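Local coordinates for protein OBCA, Oxalate Biosynthetic Component A (PDB 4NNC) that is a bacterial protein with a TIM-type beta/alpha barrel that binds a cobalt ion and organic ligands at the C-terminal ends of the barrel strands, at residues E210-S215 / P263-R268; V222-T227 / N275-V280; I446-P451 / D468-G473. All coordinates share one frame; numbering follows the deposited sequence.

Contact 1 of 3, residues E210-S215 / P263-R268; sequences EETIRS and PMVKKR
I213 and T212 of helix 205-217 pack against V265 and R268 of helix 255-268, joining two neighbouring helices of the outer layer of a TIM-type beta/alpha barrel. The two short segments run in roughly the same direction, with axes 9.9 Å apart and a signed crossing angle of -34°.

The apolar part of the contact is buried and centres on V265, whose two methyl groups both meet the facing helix. V265 CG1 touches T212 CG2 at 3.9 Å and also reaches I213 CD1 at 4.0 Å, while V265 CG2 lies against CB and CG2 of T212. The T212 and V265 side chains stand at about a right angle to each other; I213 and V265 overlap flank to flank, their chains running in opposite senses. With CG2 of T212 anti to its own backbone N, the methyl is presented to V265, whereas OG1 is turned back within the helix and bonds to the carbonyl O of I208. T212 also packs on V223 and L225 of strand 222-229.

The polar part lies at the more exposed margin. R268 bends at chi3 (51°), which lays its guanidinium over I213: CG1 of I213 sits under the centre of one face, and CG2 of I213 comes to 3.6 Å from NH2 of R268. This hydrocarbon support covers that one face, while E210 comes to the edge. The other carboxylate oxygen of E210, OE2, is 3.4 Å from R214 NH1, a purely electrostatic pairing with no N-H directed at the oxygen, so the carboxylate bridges two arginines. The bond across the helices is nearly straight: R268 NH1 donates to E210 OE1 at 3.0 Å and 175°, within the guanidinium plane but from above the carboxylate plane.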
loop_
_atom_site.group_PDB
_atom_site.type_symbol
_atom_site.label_atom_id
_atom_site.label_comp_id
_atom_site.label_asym_id
_atom_site.label_seq_id
_atom_site.Cartn_x
_atom_site.Cartn_y
_atom_site.Cartn_z
ATOM N N GLU A 210 -15.273 2.262 -6.745
ATOM C CA GLU A 210 -15.535 0.836 -6.850
ATOM C C GLU A 210 -14.824 0.043 -5.748
ATOM O O GLU A 210 -15.452 -0.775 -5.070
ATOM C CB GLU A 210 -15.158 0.331 -8.247
ATOM C CG GLU A 210 -15.645 -1.088 -8.523
ATOM C CD GLU A 210 -17.155 -1.221 -8.374
ATOM O OE1 GLU A 210 -17.893 -0.320 -8.848
ATOM O OE2 GLU A 210 -17.603 -2.223 -7.782
ATOM N N GLU A 211 -13.528 0.293 -5.549
ATOM C CA GLU A 211 -12.784 -0.419 -4.504
ATOM C C GLU A 211 -13.306 -0.065 -3.109
ATOM O O GLU A 211 -13.424 -0.941 -2.246
ATOM C CB GLU A 211 -11.286 -0.123 -4.592
ATOM C CG GLU A 211 -10.443 -0.864 -3.554
ATOM C CD GLU A 211 -10.541 -2.391 -3.687
ATOM O OE1 GLU A 211 -10.537 -2.903 -4.832
ATOM O OE2 GLU A 211 -10.641 -3.081 -2.643
ATOM N N THR A 212 -13.636 1.210 -2.898
ATOM C CA THR A 212 -14.244 1.641 -1.639
ATOM C C THR A 212 -15.529 0.849 -1.369
ATOM O O THR A 212 -15.756 0.375 -0.255
ATOM C CB THR A 212 -14.546 3.164 -1.650
ATOM O OG1 THR A 212 -13.315 3.888 -1.747
ATOM C CG2 THR A 212 -15.286 3.599 -0.392
ATOM N N ILE A 213 -16.362 0.705 -2.396
ATOM C CA ILE A 213 -17.615 -0.025 -2.245
ATOM C C ILE A 213 -17.366 -1.509 -1.944
ATOM O O ILE A 213 -17.969 -2.071 -1.025
ATOM C CB ILE A 213 -18.534 0.124 -3.492
ATOM C CG1 ILE A 213 -18.966 1.580 -3.691
ATOM C CG2 ILE A 213 -19.754 -0.775 -3.377
ATOM C CD1 ILE A 213 -19.229 2.331 -2.425
ATOM N N ARG A 214 -16.481 -2.142 -2.710
ATOM C CA ARG A 214 -16.143 -3.541 -2.458
ATOM C C ARG A 214 -15.556 -3.753 -1.062
ATOM O O ARG A 214 -15.839 -4.757 -0.411
ATOM C CB ARG A 214 -15.149 -4.055 -3.505
ATOM C CG ARG A 214 -15.735 -4.140 -4.892
ATOM C CD ARG A 214 -15.197 -5.342 -5.618
ATOM N NE ARG A 214 -14.198 -4.985 -6.615
ATOM C CZ ARG A 214 -14.451 -4.825 -7.912
ATOM N NH1 ARG A 214 -15.689 -4.976 -8.385
ATOM N NH2 ARG A 214 -13.459 -4.517 -8.741
ATOM N N SER A 215 -14.725 -2.816 -0.614
ATOM C CA SER A 215 -14.074 -2.962 0.684
ATOM C C SER A 215 -15.110 -2.851 1.799
ATOM O O SER A 215 -15.052 -3.579 2.793
ATOM C CB SER A 215 -12.939 -1.943 0.845
ATOM O OG SER A 215 -11.874 -2.242 -0.058
ATOM N N PRO A 263 -19.368 12.144 -3.545
ATOM C CA PRO A 263 -20.782 11.868 -3.859
ATOM C C PRO A 263 -21.000 10.497 -4.503
ATOM O O PRO A 263 -22.029 9.864 -4.254
ATOM C CB PRO A 263 -21.143 12.971 -4.864
ATOM C CG PRO A 263 -20.147 14.077 -4.584
ATOM C CD PRO A 263 -18.883 13.355 -4.241
ATOM N N MET A 264 -20.059 10.044 -5.322
ATOM C CA MET A 264 -20.200 8.731 -5.949
ATOM C C MET A 264 -20.271 7.610 -4.904
ATOM O O MET A 264 -21.112 6.717 -5.001
ATOM C CB MET A 264 -19.058 8.468 -6.931
ATOM C CG MET A 264 -19.191 9.182 -8.291
ATOM S SD MET A 264 -17.632 9.111 -9.247
ATOM C CE MET A 264 -17.408 7.309 -9.394
ATOM N N VAL A 265 -19.395 7.658 -3.897
ATOM C CA VAL A 265 -19.421 6.640 -2.845
ATOM C C VAL A 265 -20.714 6.697 -2.042
ATOM O O VAL A 265 -21.346 5.669 -1.787
ATOM C CB VAL A 265 -18.239 6.776 -1.867
ATOM C CG1 VAL A 265 -18.433 5.846 -0.687
ATOM C CG2 VAL A 265 -16.915 6.492 -2.566
ATOM N N LYS A 266 -21.107 7.902 -1.642
ATOM C CA LYS A 266 -22.238 8.080 -0.729
ATOM C C LYS A 266 -23.585 7.744 -1.368
ATOM O O LYS A 266 -24.517 7.340 -0.681
ATOM C CB LYS A 266 -22.253 9.509 -0.183
ATOM C CG LYS A 266 -21.153 9.808 0.823
ATOM C CD LYS A 266 -21.475 9.169 2.165
ATOM C CE LYS A 266 -20.538 9.672 3.244
ATOM N NZ LYS A 266 -21.051 9.271 4.578
ATOM N N LYS A 267 -23.683 7.907 -2.682
ATOM C CA LYS A 267 -24.894 7.507 -3.406
ATOM C C LYS A 267 -25.168 5.999 -3.326
ATOM O O LYS A 267 -26.315 5.580 -3.163
ATOM C CB LYS A 267 -24.818 7.954 -4.867
ATOM C CG LYS A 267 -26.001 7.497 -5.710
ATOM C CD LYS A 267 -25.965 8.103 -7.107
ATOM C CE LYS A 267 -27.023 7.470 -7.999
ATOM N NZ LYS A 267 -27.180 8.205 -9.290
ATOM N N ARG A 268 -24.110 5.195 -3.420
ATOM C CA ARG A 268 -24.219 3.731 -3.404
ATOM C C ARG A 268 -24.121 3.152 -1.985
ATOM O O ARG A 268 -24.782 2.163 -1.651
ATOM C CB ARG A 268 -23.131 3.119 -4.301
ATOM C CG ARG A 268 -23.230 3.558 -5.777
ATOM C CD ARG A 268 -22.082 3.015 -6.637
ATOM N NE ARG A 268 -21.925 1.571 -6.470
ATOM C CZ ARG A 268 -20.940 0.852 -7.006
ATOM N NH1 ARG A 268 -20.016 1.431 -7.767
ATOM N NH2 ARG A 268 -20.882 -0.454 -6.780
#

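Contact 2 of 3, residues V222-T227 / N275-V280; sequences VVHLHT and NLSTSV. With CO (cobalt (II) ion), chain B; 2KQ ((3S)-3-[2-[3-[[(2R)-4-[[[(2R,3S,4R,5R)-5-(6-aminopurin-9-yl)-4-oxidanyl-3-phosphonooxy-oxolan-2-yl]methoxy-oxidanyl-phosphoryl]oxy-oxidanyl-phosphoryl]oxy-3,3-dimethyl-2-oxidanyl-butanoyl]amino]propanoylamino]ethylsulfanyl]-3-oxidanyl-butanoic acid), chain D; OXL (oxalate ion), chain C.
H224 and N275 stand side by side on the same face of two parallel barrel strands, with the imidazole and amide planes 76° apart. H224 ND1 gives its N-H to N275 OD1 at 3.0 Å and 160°; the oxygen lies close to the ring plane, but the donor stands well above the amide carbonyl plane. Since ND2 of N275 is bound by E346, the amide is held at both ends and in turn steadies the imidazole, whose NE2 binds the cobalt ion at 2.2 Å.

H226 brings its NE2 to the same metal, at 2.0 Å, while its ND1 is held by N251. The S277 side chain lies over one face of this ring, in a CH-pi contact that puts CB 3.5 Å from the ring centroid. A chi1 of -179° carries the S277 hydroxyl away from its own N to donate to O54 of the bound 2KQ at 2.7 Å, and the same OG accepts from the backbone N of S279 in an ST turn. S279 OG bonds to O3 of the oxalate ion, also at 2.7 Å. Atoms O51 and O54 of 2KQ, together with E475, complete the ligands of the cobalt.

Backbone bonds N275 N to V223 O, L225 N to N275 O and S277 N to L225 O fix the parallel register. Opposite the metal face, L225 and L276 touch each other and both pack on Y258 of helix 255-268, and V223 and L225 pack on helix 205-217; strands 5-10 and 308-311 flank the pair.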
loop_
_atom_site.group_PDB
_atom_site.type_symbol
_atom_site.label_atom_id
_atom_site.label_comp_id
_atom_site.label_asym_id
_atom_site.label_seq_id
_atom_site.Cartn_x
_atom_site.Cartn_y
_atom_site.Cartn_z
ATOM N N VAL A 222 -14.703 1.790 7.882
ATOM C CA VAL A 222 -14.082 3.079 7.570
ATOM C C VAL A 222 -13.176 2.883 6.355
ATOM O O VAL A 222 -12.520 1.837 6.227
ATOM C CB VAL A 222 -13.267 3.605 8.773
ATOM C CG1 VAL A 222 -12.548 4.905 8.433
ATOM C CG2 VAL A 222 -14.159 3.815 9.975
ATOM N N VAL A 223 -13.172 3.857 5.444
ATOM C CA VAL A 223 -12.315 3.797 4.261
ATOM C C VAL A 223 -11.415 5.031 4.240
ATOM O O VAL A 223 -11.897 6.165 4.163
ATOM C CB VAL A 223 -13.124 3.722 2.942
ATOM C CG1 VAL A 223 -12.190 3.481 1.758
ATOM C CG2 VAL A 223 -14.161 2.607 3.010
ATOM N N HIS A 224 -10.107 4.802 4.328
ATOM C CA HIS A 224 -9.136 5.878 4.342
ATOM C C HIS A 224 -8.661 6.098 2.909
ATOM O O HIS A 224 -8.214 5.146 2.255
ATOM C CB HIS A 224 -7.972 5.493 5.258
ATOM C CG HIS A 224 -6.795 6.408 5.161
ATOM N ND1 HIS A 224 -6.828 7.716 5.607
ATOM C CD2 HIS A 224 -5.544 6.201 4.679
ATOM C CE1 HIS A 224 -5.644 8.271 5.400
ATOM N NE2 HIS A 224 -4.848 7.374 4.841
ATOM N N LEU A 225 -8.764 7.338 2.422
ATOM C CA LEU A 225 -8.511 7.644 1.010
ATOM C C LEU A 225 -7.324 8.572 0.737
ATOM O O LEU A 225 -7.055 9.507 1.512
ATOM C CB LEU A 225 -9.753 8.271 0.375
ATOM C CG LEU A 225 -11.004 7.397 0.327
ATOM C CD1 LEU A 225 -12.170 8.148 -0.321
ATOM C CD2 LEU A 225 -10.706 6.080 -0.396
ATOM N N HIS A 226 -6.640 8.306 -0.382
ATOM C CA HIS A 226 -5.700 9.239 -0.996
ATOM C C HIS A 226 -6.138 9.453 -2.436
ATOM O O HIS A 226 -6.828 8.600 -3.014
ATOM C CB HIS A 226 -4.302 8.635 -1.070
ATOM C CG HIS A 226 -3.593 8.553 0.243
ATOM N ND1 HIS A 226 -2.348 9.110 0.439
ATOM C CD2 HIS A 226 -3.933 7.961 1.412
ATOM C CE1 HIS A 226 -1.958 8.874 1.683
ATOM N NE2 HIS A 226 -2.899 8.178 2.290
ATOM N N THR A 227 -5.706 10.562 -3.033
ATOM C CA THR A 227 -5.798 10.721 -4.483
ATOM C C THR A 227 -4.399 10.815 -5.112
ATOM O O THR A 227 -3.419 11.066 -4.405
ATOM C CB THR A 227 -6.635 11.949 -4.881
ATOM O OG1 THR A 227 -6.237 13.092 -4.098
ATOM C CG2 THR A 227 -8.105 11.658 -4.658
ATOM N N ASN A 275 -12.461 8.730 5.389
ATOM C CA ASN A 275 -11.347 9.211 6.189
ATOM C C ASN A 275 -10.340 9.738 5.168
ATOM O O ASN A 275 -9.648 8.964 4.501
ATOM C CB ASN A 275 -10.785 8.048 7.030
ATOM C CG ASN A 275 -9.443 8.369 7.708
ATOM O OD1 ASN A 275 -8.713 9.288 7.302
ATOM N ND2 ASN A 275 -9.098 7.577 8.728
ATOM N N LEU A 276 -10.263 11.055 5.029
ATOM C CA LEU A 276 -9.476 11.624 3.941
ATOM C C LEU A 276 -8.058 11.934 4.391
ATOM O O LEU A 276 -7.861 12.579 5.426
ATOM C CB LEU A 276 -10.141 12.886 3.395
ATOM C CG LEU A 276 -11.078 12.682 2.198
ATOM C CD1 LEU A 276 -11.969 11.445 2.347
ATOM C CD2 LEU A 276 -11.911 13.937 1.924
ATOM N N SER A 277 -7.077 11.458 3.621
ATOM C CA SER A 277 -5.687 11.800 3.881
ATOM C C SER A 277 -5.435 13.287 3.622
ATOM O O SER A 277 -5.836 13.833 2.584
ATOM C CB SER A 277 -4.736 10.954 3.031
ATOM O OG SER A 277 -3.389 11.291 3.314
ATOM N N THR A 278 -4.782 13.928 4.586
ATOM C CA THR A 278 -4.331 15.316 4.478
ATOM C C THR A 278 -2.808 15.382 4.308
ATOM O O THR A 278 -2.206 16.463 4.344
ATOM C CB THR A 278 -4.643 16.067 5.752
ATOM O OG1 THR A 278 -3.977 15.403 6.835
ATOM C CG2 THR A 278 -6.143 16.070 6.014
ATOM N N SER A 279 -2.186 14.223 4.133
ATOM C CA SER A 279 -0.735 14.147 3.992
ATOM C C SER A 279 -0.253 14.764 2.683
ATOM O O SER A 279 -0.953 14.712 1.671
ATOM C CB SER A 279 -0.293 12.688 4.050
ATOM O OG SER A 279 0.740 12.465 3.119
ATOM N N VAL A 280 0.936 15.357 2.692
ATOM C CA VAL A 280 1.532 15.828 1.441
ATOM C C VAL A 280 2.848 15.122 1.153
ATOM O O VAL A 280 3.735 15.689 0.507
ATOM C CB VAL A 280 1.747 17.347 1.415
ATOM C CG1 VAL A 280 0.402 18.066 1.345
ATOM C CG2 VAL A 280 2.582 17.790 2.633
HETATM CO CO CO B . -2.755 7.463 4.179
HETATM C C01 2KQ D . 5.127 0.238 -0.755
HETATM C C02 2KQ D . 4.426 -0.931 -0.046
HETATM C C03 2KQ D . 2.847 -0.640 0.059
HETATM C C04 2KQ D . 4.697 -2.207 -0.852
HETATM O O05 2KQ D . 4.070 -3.285 -0.195
HETATM P P06 2KQ D . 4.618 -4.771 -0.370
HETATM O O07 2KQ D . 3.488 -5.739 -0.070
HETATM O O08 2KQ D . 5.094 -5.005 -1.793
HETATM O O09 2KQ D . 5.794 -4.991 0.680
HETATM P P10 2KQ D . 7.362 -4.716 0.475
HETATM O O11 2KQ D . 8.061 -4.735 1.806
HETATM O O12 2KQ D . 7.553 -3.350 -0.139
HETATM O O13 2KQ D . 8.000 -5.834 -0.485
HETATM C C14 2KQ D . 9.371 -5.720 -0.896
HETATM C C15 2KQ D . 9.849 -6.994 -1.452
HETATM O O16 2KQ D . 9.495 -8.134 -0.567
HETATM C C17 2KQ D . 8.601 -8.991 -1.290
HETATM N N18 2KQ D . 7.569 -9.395 -0.399
HETATM C C19 2KQ D . 6.489 -8.688 -0.021
HETATM N N20 2KQ D . 5.762 -9.420 0.853
HETATM C C21 2KQ D . 6.385 -10.613 1.043
HETATM C C22 2KQ D . 6.113 -11.759 1.817
HETATM N N23 2KQ D . 4.930 -11.827 2.664
HETATM N N24 2KQ D . 6.972 -12.794 1.764
HETATM C C25 2KQ D . 8.083 -12.731 0.989
HETATM N N26 2KQ D . 8.367 -11.661 0.232
HETATM C C27 2KQ D . 7.527 -10.592 0.252
HETATM C C28 2KQ D . 8.119 -8.230 -2.456
HETATM O O29 2KQ D . 7.889 -9.081 -3.580
HETATM C C30 2KQ D . 9.220 -7.306 -2.772
HETATM O O31 2KQ D . 10.172 -7.965 -3.632
HETATM P P32 2KQ D . 11.576 -7.219 -4.037
HETATM O O33 2KQ D . 12.474 -7.028 -2.806
HETATM O O34 2KQ D . 12.313 -8.027 -5.086
HETATM O O35 2KQ D . 11.242 -5.868 -4.612
HETATM C C36 2KQ D . 5.099 -1.156 1.347
HETATM O O37 2KQ D . 6.422 -1.429 1.151
HETATM C C38 2KQ D . 5.002 0.029 2.322
HETATM O O39 2KQ D . 5.647 1.062 2.175
HETATM N N40 2KQ D . 4.144 -0.110 3.490
HETATM C C41 2KQ D . 4.105 0.989 4.396
HETATM C C42 2KQ D . 2.946 1.924 4.066
HETATM C C43 2KQ D . 2.820 3.130 5.024
HETATM O O44 2KQ D . 3.781 3.861 5.270
HETATM N N45 2KQ D . 1.547 3.365 5.648
HETATM C C46 2KQ D . 1.455 4.486 6.536
HETATM C C47 2KQ D . 0.305 5.381 6.130
HETATM S S48 2KQ D . -0.074 6.586 7.394
HETATM C C49 2KQ D . -1.587 7.423 6.970
HETATM C C50 2KQ D . -2.566 6.948 7.908
HETATM O O51 2KQ D . -2.028 7.061 5.676
HETATM C C52 2KQ D . -1.463 8.961 7.204
HETATM C C53 2KQ D . -2.083 9.896 6.211
HETATM O O54 2KQ D . -2.665 9.463 5.173
HETATM O O55 2KQ D . -2.017 11.133 6.438
HETATM C C1 OXL C . 1.660 9.413 4.340
HETATM C C2 OXL C . 1.216 8.014 4.469
HETATM O O1 OXL C . 2.090 10.046 5.343
HETATM O O2 OXL C . 2.044 7.117 4.800
HETATM O O3 OXL C . 1.572 9.942 3.203
HETATM O O4 OXL C . 0.001 7.749 4.211
#

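Contact 3 of 3, residues I446-P451 / D468-G473; sequences ISILLP and DGIRVG. With 2KQ ((3S)-3-[2-[3-[[(2R)-4-[[[(2R,3S,4R,5R)-5-(6-aminopurin-9-yl)-4-oxidanyl-3-phosphonooxy-oxolan-2-yl]methoxy-oxidanyl-phosphoryl]oxy-oxidanyl-phosphoryl]oxy-3,3-dimethyl-2-oxidanyl-butanoyl]amino]propanoylamino]ethylsulfanyl]-3-oxidanyl-butanoic acid), chain D.
The beta-alpha-beta unit of strand 444-449, helix 458-464 and strand 469-472 brings L449 beside R471 at the C-terminal ends of its parallel strands. Their chains extend in the same sense, flank against flank. L449 CG occupies the crowded position between backbone N and carbonyl carbon (chi1 67°), which sets CD2 over the centre of the R471 guanidinium, 3.4 Å from CZ. R471 itself runs extended from CG to NE; NE forms a salt bridge with D476, and NH2 makes a weak 3.5 Å bond to O51 of 2KQ.

Backbone bonds align the strands behind this site, among them R471 N to I448 O at 3.0 Å and I448 N to G469 O at 3.2 Å. Farther back along the strands, S447 OG rests against CA of G469, at 3.4 Å. At the start of the pair, D468 grips I446 twice: its N donates to I446 O, and its OD2, also held by R438, accepts from I446 N at 2.9 Å and 165°. I448 CG2 and I470 CG1 meet on the face covered by helices 458-464 and 495-507. Parallel strands joined through an outer helix, with the ligand at their C-terminal ends, are characteristic of a TIM barrel.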
loop_
_atom_site.group_PDB
_atom_site.type_symbol
_atom_site.label_atom_id
_atom_site.label_comp_id
_atom_site.label_asym_id
_atom_site.label_seq_id
_atom_site.Cartn_x
_atom_site.Cartn_y
_atom_site.Cartn_z
ATOM N N ILE A 446 -8.380 3.113 19.311
ATOM C CA ILE A 446 -7.038 2.996 18.741
ATOM C C ILE A 446 -7.001 1.857 17.743
ATOM O O ILE A 446 -7.427 0.739 18.065
ATOM C CB ILE A 446 -5.974 2.738 19.846
ATOM C CG1 ILE A 446 -5.956 3.904 20.848
ATOM C CG2 ILE A 446 -4.583 2.544 19.229
ATOM C CD1 ILE A 446 -5.039 3.696 22.023
ATOM N N SER A 447 -6.497 2.132 16.538
ATOM C CA SER A 447 -6.305 1.084 15.537
ATOM C C SER A 447 -4.827 0.856 15.227
ATOM O O SER A 447 -3.968 1.639 15.638
ATOM C CB SER A 447 -7.053 1.419 14.246
ATOM O OG SER A 447 -8.463 1.315 14.404
ATOM N N ILE A 448 -4.532 -0.205 14.484
ATOM C CA ILE A 448 -3.159 -0.480 14.072
ATOM C C ILE A 448 -3.055 -0.804 12.581
ATOM O O ILE A 448 -3.932 -1.461 12.014
ATOM C CB ILE A 448 -2.534 -1.650 14.893
ATOM C CG1 ILE A 448 -1.049 -1.829 14.559
ATOM C CG2 ILE A 448 -3.306 -2.949 14.672
ATOM C CD1 ILE A 448 -0.297 -2.666 15.607
ATOM N N LEU A 449 -1.977 -0.334 11.960
ATOM C CA LEU A 449 -1.614 -0.761 10.622
ATOM C C LEU A 449 -0.213 -1.344 10.716
ATOM O O LEU A 449 0.511 -1.066 11.673
ATOM C CB LEU A 449 -1.622 0.424 9.640
ATOM C CG LEU A 449 -0.606 1.575 9.759
ATOM C CD1 LEU A 449 0.799 1.239 9.236
ATOM C CD2 LEU A 449 -1.136 2.821 9.030
ATOM N N LEU A 450 0.175 -2.115 9.710
ATOM C CA LEU A 450 1.536 -2.609 9.587
ATOM C C LEU A 450 1.890 -2.684 8.108
ATOM O O LEU A 450 1.028 -2.965 7.279
ATOM C CB LEU A 450 1.669 -3.998 10.228
ATOM C CG LEU A 450 1.784 -4.067 11.754
ATOM C CD1 LEU A 450 1.642 -5.510 12.250
ATOM C CD2 LEU A 450 3.118 -3.470 12.182
ATOM N N PRO A 451 3.163 -2.443 7.774
ATOM C CA PRO A 451 3.631 -2.528 6.385
ATOM C C PRO A 451 3.650 -3.978 5.891
ATOM O O PRO A 451 3.995 -4.870 6.672
ATOM C CB PRO A 451 5.053 -1.969 6.466
ATOM C CG PRO A 451 5.489 -2.258 7.862
ATOM C CD PRO A 451 4.251 -2.097 8.708
ATOM N N ASP A 468 -8.941 -1.294 19.257
ATOM C CA ASP A 468 -10.344 -1.208 18.843
ATOM C C ASP A 468 -10.567 -1.503 17.362
ATOM O O ASP A 468 -11.705 -1.627 16.911
ATOM C CB ASP A 468 -10.896 0.180 19.150
ATOM C CG ASP A 468 -10.769 0.536 20.602
ATOM O OD1 ASP A 468 -11.662 0.136 21.366
ATOM O OD2 ASP A 468 -9.780 1.200 20.984
ATOM N N GLY A 469 -9.487 -1.611 16.600
ATOM C CA GLY A 469 -9.628 -1.736 15.156
ATOM C C GLY A 469 -8.336 -2.066 14.439
ATOM O O GLY A 469 -7.226 -1.892 14.975
ATOM N N ILE A 470 -8.490 -2.562 13.219
ATOM C CA ILE A 470 -7.366 -2.987 12.403
ATOM C C ILE A 470 -7.518 -2.389 10.999
ATOM O O ILE A 470 -8.631 -2.296 10.455
ATOM C CB ILE A 470 -7.308 -4.529 12.316
ATOM C CG1 ILE A 470 -7.027 -5.137 13.693
ATOM C CG2 ILE A 470 -6.247 -4.994 11.325
ATOM C CD1 ILE A 470 -7.055 -6.677 13.690
ATOM N N ARG A 471 -6.397 -1.971 10.426
ATOM C CA ARG A 471 -6.391 -1.386 9.103
ATOM C C ARG A 471 -5.586 -2.262 8.144
ATOM O O ARG A 471 -4.496 -2.758 8.479
ATOM C CB ARG A 471 -5.812 0.030 9.158
ATOM C CG ARG A 471 -5.155 0.456 7.858
ATOM C CD ARG A 471 -4.846 1.939 7.834
ATOM N NE ARG A 471 -3.732 2.216 6.934
ATOM C CZ ARG A 471 -3.357 3.435 6.579
ATOM N NH1 ARG A 471 -4.019 4.490 7.031
ATOM N NH2 ARG A 471 -2.328 3.599 5.763
ATOM N N VAL A 472 -6.147 -2.481 6.960
ATOM C CA VAL A 472 -5.462 -3.228 5.909
ATOM C C VAL A 472 -5.693 -2.454 4.628
ATOM O O VAL A 472 -6.463 -1.474 4.631
ATOM C CB VAL A 472 -6.008 -4.670 5.780
ATOM C CG1 VAL A 472 -5.616 -5.499 6.989
ATOM C CG2 VAL A 472 -7.532 -4.641 5.637
ATOM N N GLY A 473 -5.047 -2.882 3.545
ATOM C CA GLY A 473 -5.176 -2.219 2.262
ATOM C C GLY A 473 -3.883 -2.092 1.472
ATOM O O GLY A 473 -2.781 -2.159 2.041
HETATM C C01 2KQ D . 5.127 0.238 -0.755
HETATM C C02 2KQ D . 4.426 -0.931 -0.046
HETATM C C03 2KQ D . 2.847 -0.640 0.059
HETATM C C04 2KQ D . 4.697 -2.207 -0.852
HETATM O O05 2KQ D . 4.070 -3.285 -0.195
HETATM P P06 2KQ D . 4.618 -4.771 -0.370
HETATM O O07 2KQ D . 3.488 -5.739 -0.070
HETATM O O08 2KQ D . 5.094 -5.005 -1.793
HETATM O O09 2KQ D . 5.794 -4.991 0.680
HETATM P P10 2KQ D . 7.362 -4.716 0.475
HETATM O O11 2KQ D . 8.061 -4.735 1.806
HETATM O O12 2KQ D . 7.553 -3.350 -0.139
HETATM O O13 2KQ D . 8.000 -5.834 -0.485
HETATM C C14 2KQ D . 9.371 -5.720 -0.896
HETATM C C15 2KQ D . 9.849 -6.994 -1.452
HETATM O O16 2KQ D . 9.495 -8.134 -0.567
HETATM C C17 2KQ D . 8.601 -8.991 -1.290
HETATM N N18 2KQ D . 7.569 -9.395 -0.399
HETATM C C19 2KQ D . 6.489 -8.688 -0.021
HETATM N N20 2KQ D . 5.762 -9.420 0.853
HETATM C C21 2KQ D . 6.385 -10.613 1.043
HETATM C C22 2KQ D . 6.113 -11.759 1.817
HETATM N N23 2KQ D . 4.930 -11.827 2.664
HETATM N N24 2KQ D . 6.972 -12.794 1.764
HETATM C C25 2KQ D . 8.083 -12.731 0.989
HETATM N N26 2KQ D . 8.367 -11.661 0.232
HETATM C C27 2KQ D . 7.527 -10.592 0.252
HETATM C C28 2KQ D . 8.119 -8.230 -2.456
HETATM O O29 2KQ D . 7.889 -9.081 -3.580
HETATM C C30 2KQ D . 9.220 -7.306 -2.772
HETATM O O31 2KQ D . 10.172 -7.965 -3.632
HETATM P P32 2KQ D . 11.576 -7.219 -4.037
HETATM O O33 2KQ D . 12.474 -7.028 -2.806
HETATM O O34 2KQ D . 12.313 -8.027 -5.086
HETATM O O35 2KQ D . 11.242 -5.868 -4.612
HETATM C C36 2KQ D . 5.099 -1.156 1.347
HETATM O O37 2KQ D . 6.422 -1.429 1.151
HETATM C C38 2KQ D . 5.002 0.029 2.322
HETATM O O39 2KQ D . 5.647 1.062 2.175
HETATM N N40 2KQ D . 4.144 -0.110 3.490
HETATM C C41 2KQ D . 4.105 0.989 4.396
HETATM C C42 2KQ D . 2.946 1.924 4.066
HETATM C C43 2KQ D . 2.820 3.130 5.024
HETATM O O44 2KQ D . 3.781 3.861 5.270
HETATM N N45 2KQ D . 1.547 3.365 5.648
HETATM C C46 2KQ D . 1.455 4.486 6.536
HETATM C C47 2KQ D . 0.305 5.381 6.130
HETATM S S48 2KQ D . -0.074 6.586 7.394
HETATM C C49 2KQ D . -1.587 7.423 6.970
HETATM C C50 2KQ D . -2.566 6.948 7.908
HETATM O O51 2KQ D . -2.028 7.061 5.676
HETATM C C52 2KQ D . -1.463 8.961 7.204
HETATM C C53 2KQ D . -2.083 9.896 6.211
HETATM O O54 2KQ D . -2.665 9.463 5.173
HETATM O O55 2KQ D . -2.017 11.133 6.438
HETATM O O HOH W 1 -9.465 0.376 11.800
HETATM O O HOH W 2 -2.069 -2.419 7.489
#

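In the fold
Strand 5-10, near the N terminus, lies between strands 222-229 and 469-472 and so closes the barrel to which all three contacts belong. Along the chain, contacts 1 and 2 cross: 210-215 and 222-227 come first, then 263-268 and 275-280, and each contact closes a loop of 47 residues. Two successive helix-strand pairs are thereby joined both in the outer layer and in the sheet, and the two contacts touch each other. Contact 3 follows in series and closes a short loop of 16 residues. It meets contact 2 at the ligand site, where R471 NH1 packs 3.3 Å from H224 CD2.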